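IMC sub-compartment protein ISP1 (PDB 4CHM) probably takes part in daughter-cell formation during division of Toxoplasma gondii, as a pleckstrin homology-fold protein of the inner membrane complex. Local coordinates at residues R18-L30 and C38-I51. Numbering follows the deposited sequence.
Sequences RRLLAGMAVLVLL and CILHYNEADSSLSI
Tyr42 N bonds to Leu20 O, a carbonyl of the last helical turn, at 3.0 Å, so strand 38-43 is tied to the end of a helix as well as to a strand. The donor stands well above that carbonyl plane, and His41 CA brings a C-H to the same oxygen. Leu21 O lies at the edge of the His41 imidazole, 2.9 Å from NE2. Gly23, with positive phi, then turns the chain out of the helix; at these backbone angles a CB would press on the carbonyl O of Ala22 and come close to Ile39 CG2. Its CA-H points to Leu40 O, with CA 3.3 Å from that oxygen.

From here the pairing is regular and antiparallel. Met24 and Leu40 exchange two backbone bonds, and Val26 and Cys38 exchange two more; Ala25 and Ile39 form the non-hydrogen-bonded pair between them.

Met24, Val26, Cys38 and Leu40 share one face of the sheet. Leu20 comes to it from the helix: chi1 of -162° swings the isobutyl group across to the strand, CD1 meeting Leu40 CG at 3.6 Å and CG meeting Tyr42 CB. Val26 CG2 reaches Leu40 CB, while Val28 CG2 lies 3.7 Å from both Cys38 SG and Ile51 CG2. Cys38 is disulfide-bonded to Cys53, which links neighbouring strands covalently. Phe115 touches Leu20 and Leu40. A seven-stranded antiparallel sheet bent into a sandwich and capped by a C-terminal helix, here 109-125, is the pleckstrin homology fold.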
loop_
_atom_site.group_PDB
_atom_site.type_symbol
_atom_site.label_atom_id
_atom_site.label_comp_id
_atom_site.label_asym_id
_atom_site.label_seq_id
_atom_site.Cartn_x
_atom_site.Cartn_y
_atom_site.Cartn_z
ATOM N N ARG A 18 9.731 8.266 5.763
ATOM C CA ARG A 18 9.572 8.966 7.021
ATOM C C ARG A 18 8.112 8.941 7.504
ATOM O O ARG A 18 7.852 8.672 8.671
ATOM C CB ARG A 18 10.070 10.399 6.914
ATOM C CG ARG A 18 9.965 11.155 8.237
ATOM C CD ARG A 18 10.099 12.659 8.057
ATOM N NE ARG A 18 8.786 13.303 7.995
ATOM C CZ ARG A 18 8.233 13.760 6.880
ATOM N NH1 ARG A 18 8.889 13.662 5.732
ATOM N NH2 ARG A 18 7.029 14.328 6.914
ATOM N N ARG A 19 7.172 9.178 6.619
ATOM C CA ARG A 19 5.783 9.171 7.019
ATOM C C ARG A 19 5.280 7.774 7.412
ATOM O O ARG A 19 4.549 7.637 8.343
ATOM C CB ARG A 19 4.906 9.820 5.984
ATOM C CG ARG A 19 5.082 11.315 5.876
ATOM C CD ARG A 19 4.206 11.875 4.799
ATOM N NE ARG A 19 4.785 11.699 3.508
ATOM C CZ ARG A 19 4.193 11.154 2.467
ATOM N NH1 ARG A 19 2.979 10.732 2.564
ATOM N NH2 ARG A 19 4.833 11.055 1.333
ATOM N N LEU A 20 5.737 6.757 6.715
ATOM C CA LEU A 20 5.405 5.371 7.053
ATOM C C LEU A 20 5.904 4.986 8.434
ATOM O O LEU A 20 5.222 4.257 9.169
ATOM C CB LEU A 20 5.977 4.407 6.003
ATOM C CG LEU A 20 5.457 2.982 5.884
ATOM C CD1 LEU A 20 3.921 2.927 5.865
ATOM C CD2 LEU A 20 6.041 2.269 4.658
ATOM N N LEU A 21 7.071 5.493 8.813
ATOM C CA LEU A 21 7.626 5.186 10.121
ATOM C C LEU A 21 6.865 5.904 11.211
ATOM O O LEU A 21 6.783 5.417 12.336
ATOM C CB LEU A 21 9.116 5.576 10.201
ATOM C CG LEU A 21 10.086 4.832 9.291
ATOM C CD1 LEU A 21 11.468 5.448 9.401
ATOM C CD2 LEU A 21 10.126 3.340 9.639
ATOM N N ALA A 22 6.355 7.089 10.894
ATOM C CA ALA A 22 5.618 7.895 11.856
ATOM C C ALA A 22 4.131 7.467 11.863
ATOM O O ALA A 22 3.345 7.867 12.741
ATOM C CB ALA A 22 5.748 9.377 11.491
ATOM N N GLY A 23 3.768 6.615 10.906
ATOM C CA GLY A 23 2.371 6.250 10.714
ATOM C C GLY A 23 1.695 7.229 9.782
ATOM O O GLY A 23 1.979 8.409 9.839
ATOM N N MET A 24 0.868 6.733 8.865
ATOM C CA MET A 24 0.229 7.613 7.895
ATOM C C MET A 24 -1.215 7.189 7.578
ATOM O O MET A 24 -1.554 5.996 7.608
ATOM C CB MET A 24 1.043 7.659 6.602
ATOM C CG MET A 24 1.058 6.306 5.865
ATOM S SD MET A 24 2.199 6.308 4.456
ATOM C CE MET A 24 1.325 7.435 3.366
ATOM N N ALA A 25 -2.032 8.136 7.214
ATOM C CA ALA A 25 -3.409 7.884 6.896
ATOM C C ALA A 25 -3.629 7.231 5.518
ATOM O O ALA A 25 -3.133 7.687 4.499
ATOM C CB ALA A 25 -4.195 9.169 7.005
ATOM N N VAL A 26 -4.399 6.163 5.529
ATOM C CA VAL A 26 -4.849 5.509 4.328
ATOM C C VAL A 26 -6.225 4.937 4.505
ATOM O O VAL A 26 -6.699 4.852 5.565
ATOM C CB VAL A 26 -3.948 4.338 3.881
ATOM C CG1 VAL A 26 -2.578 4.753 3.495
ATOM C CG2 VAL A 26 -3.966 3.197 4.840
ATOM N N LEU A 27 -6.817 4.512 3.414
ATOM C CA LEU A 27 -8.011 3.707 3.432
ATOM C C LEU A 27 -7.755 2.292 3.018
ATOM O O LEU A 27 -6.948 2.020 2.177
ATOM C CB LEU A 27 -9.081 4.267 2.528
ATOM C CG LEU A 27 -9.478 5.706 2.635
ATOM C CD1 LEU A 27 -10.607 5.975 1.674
ATOM C CD2 LEU A 27 -9.875 6.041 4.030
ATOM N N VAL A 28 -8.474 1.392 3.634
ATOM C CA VAL A 28 -8.583 0.074 3.136
ATOM C C VAL A 28 -9.917 -0.076 2.424
ATOM O O VAL A 28 -10.923 0.380 2.884
ATOM C CB VAL A 28 -8.405 -0.941 4.259
ATOM C CG1 VAL A 28 -8.800 -2.314 3.834
ATOM C CG2 VAL A 28 -6.995 -0.898 4.799
ATOM N N LEU A 29 -9.895 -0.691 1.269
ATOM C CA LEU A 29 -11.120 -0.902 0.499
ATOM C C LEU A 29 -11.633 -2.362 0.622
ATOM O O LEU A 29 -10.948 -3.330 0.232
ATOM C CB LEU A 29 -10.928 -0.471 -0.966
ATOM C CG LEU A 29 -10.245 0.905 -1.194
ATOM C CD1 LEU A 29 -9.717 1.078 -2.613
ATOM C CD2 LEU A 29 -11.146 2.094 -0.795
ATOM N N LEU A 30 -12.777 -2.522 1.286
ATOM C CA LEU A 30 -13.260 -3.852 1.623
ATOM C C LEU A 30 -13.951 -4.490 0.405
ATOM O O LEU A 30 -14.352 -3.789 -0.552
ATOM C CB LEU A 30 -14.183 -3.825 2.870
ATOM C CG LEU A 30 -13.525 -3.346 4.187
ATOM C CD1 LEU A 30 -14.516 -3.359 5.343
ATOM C CD2 LEU A 30 -12.325 -4.196 4.559
ATOM N N CYS A 38 -7.843 4.157 8.160
ATOM C CA CYS A 38 -6.818 3.441 8.859
ATOM C C CYS A 38 -5.500 4.197 9.006
ATOM O O CYS A 38 -5.250 5.135 8.314
ATOM C CB CYS A 38 -6.545 2.127 8.143
ATOM S SG CYS A 38 -7.900 1.002 7.884
ATOM N N ILE A 39 -4.653 3.730 9.900
ATOM C CA ILE A 39 -3.265 4.141 9.947
ATOM C C ILE A 39 -2.355 3.013 9.523
ATOM O O ILE A 39 -2.445 1.886 10.044
ATOM C CB ILE A 39 -2.884 4.578 11.377
ATOM C CG1 ILE A 39 -3.773 5.769 11.831
ATOM C CG2 ILE A 39 -1.375 4.822 11.519
ATOM C CD1 ILE A 39 -3.529 7.050 11.070
ATOM N N LEU A 40 -1.499 3.320 8.554
ATOM C CA LEU A 40 -0.507 2.414 8.033
ATOM C C LEU A 40 0.832 2.779 8.612
ATOM O O LEU A 40 1.242 3.951 8.583
ATOM C CB LEU A 40 -0.432 2.509 6.506
ATOM C CG LEU A 40 0.551 1.612 5.755
ATOM C CD1 LEU A 40 0.174 0.121 5.873
ATOM C CD2 LEU A 40 0.656 2.042 4.279
ATOM N N HIS A 41 1.544 1.772 9.091
ATOM C CA HIS A 41 2.796 1.990 9.781
ATOM C C HIS A 41 3.792 0.944 9.390
ATOM O O HIS A 41 3.424 -0.178 9.075
ATOM C CB HIS A 41 2.581 1.976 11.297
ATOM C CG HIS A 41 3.843 2.180 12.094
ATOM N ND1 HIS A 41 4.499 1.167 12.683
ATOM C CD2 HIS A 41 4.524 3.353 12.466
ATOM C CE1 HIS A 41 5.574 1.652 13.376
ATOM N NE2 HIS A 41 5.582 2.977 13.251
ATOM N N TYR A 42 5.063 1.311 9.367
ATOM C CA TYR A 42 6.134 0.308 9.218
ATOM C C TYR A 42 6.928 0.198 10.478
ATOM O O TYR A 42 7.405 1.211 10.996
ATOM C CB TYR A 42 7.094 0.674 8.090
ATOM C CG TYR A 42 8.111 -0.434 7.822
ATOM C CD1 TYR A 42 7.685 -1.711 7.450
ATOM C CD2 TYR A 42 9.470 -0.234 8.032
ATOM C CE1 TYR A 42 8.586 -2.729 7.225
ATOM C CE2 TYR A 42 10.387 -1.253 7.806
ATOM C CZ TYR A 42 9.938 -2.495 7.404
ATOM O OH TYR A 42 10.829 -3.527 7.183
ATOM N N ASN A 43 7.100 -1.045 10.948
ATOM C CA ASN A 43 7.922 -1.369 12.123
ATOM C C ASN A 43 9.236 -2.026 11.686
ATOM O O ASN A 43 9.261 -3.210 11.365
ATOM C CB ASN A 43 7.140 -2.318 13.060
ATOM C CG ASN A 43 7.864 -2.573 14.377
ATOM O OD1 ASN A 43 8.936 -3.163 14.404
ATOM N ND2 ASN A 43 7.280 -2.112 15.469
ATOM N N GLU A 44 10.311 -1.254 11.630
ATOM C CA GLU A 44 11.570 -1.758 11.051
ATOM C C GLU A 44 12.286 -2.782 11.963
ATOM O O GLU A 44 12.999 -3.640 11.472
ATOM C CB GLU A 44 12.521 -0.610 10.660
ATOM C CG GLU A 44 13.035 0.205 11.841
ATOM C CD GLU A 44 13.313 1.667 11.485
ATOM O OE1 GLU A 44 13.560 1.958 10.294
ATOM O OE2 GLU A 44 13.284 2.530 12.397
ATOM N N ALA A 45 12.027 -2.723 13.270
ATOM C CA ALA A 45 12.554 -3.731 14.202
ATOM C C ALA A 45 12.219 -5.160 13.724
ATOM O O ALA A 45 13.115 -5.922 13.352
ATOM C CB ALA A 45 12.040 -3.492 15.618
ATOM N N ASP A 46 10.937 -5.496 13.647
ATOM C CA ASP A 46 10.553 -6.820 13.155
ATOM C C ASP A 46 10.197 -6.826 11.653
ATOM O O ASP A 46 9.678 -7.815 11.138
ATOM C CB ASP A 46 9.417 -7.411 13.995
ATOM C CG ASP A 46 8.058 -6.868 13.606
ATOM O OD1 ASP A 46 8.011 -5.934 12.783
ATOM O OD2 ASP A 46 7.038 -7.362 14.130
ATOM N N SER A 47 10.513 -5.732 10.964
ATOM C CA SER A 47 10.179 -5.555 9.536
ATOM C C SER A 47 8.745 -6.027 9.160
ATOM O O SER A 47 8.547 -7.016 8.423
ATOM C CB SER A 47 11.263 -6.173 8.635
ATOM O OG SER A 47 11.168 -7.576 8.615
ATOM N N SER A 48 7.753 -5.348 9.732
ATOM C CA SER A 48 6.358 -5.613 9.407
ATOM C C SER A 48 5.561 -4.307 9.208
ATOM O O SER A 48 5.945 -3.238 9.710
ATOM C CB SER A 48 5.722 -6.496 10.484
ATOM O OG SER A 48 5.717 -5.839 11.746
ATOM N N LEU A 49 4.495 -4.398 8.418
ATOM C CA LEU A 49 3.530 -3.323 8.268
ATOM C C LEU A 49 2.374 -3.583 9.214
ATOM O O LEU A 49 1.889 -4.702 9.310
ATOM C CB LEU A 49 2.950 -3.312 6.839
ATOM C CG LEU A 49 3.742 -2.751 5.667
ATOM C CD1 LEU A 49 2.958 -2.996 4.390
ATOM C CD2 LEU A 49 4.049 -1.275 5.822
ATOM N N SER A 50 1.837 -2.527 9.796
ATOM C CA SER A 50 0.564 -2.648 10.446
ATOM C C SER A 50 -0.464 -1.785 9.755
ATOM O O SER A 50 -0.146 -0.707 9.220
ATOM C CB SER A 50 0.679 -2.272 11.918
ATOM O OG SER A 50 1.168 -0.950 12.053
ATOM N N ILE A 51 -1.712 -2.242 9.831
ATOM C CA ILE A 51 -2.865 -1.506 9.363
ATOM C C ILE A 51 -3.869 -1.477 10.525
ATOM O O ILE A 51 -4.310 -2.521 11.011
ATOM C CB ILE A 51 -3.511 -2.228 8.175
ATOM C CG1 ILE A 51 -2.483 -2.389 7.033
ATOM C CG2 ILE A 51 -4.741 -1.474 7.701
ATOM C CD1 ILE A 51 -2.972 -3.264 5.901
#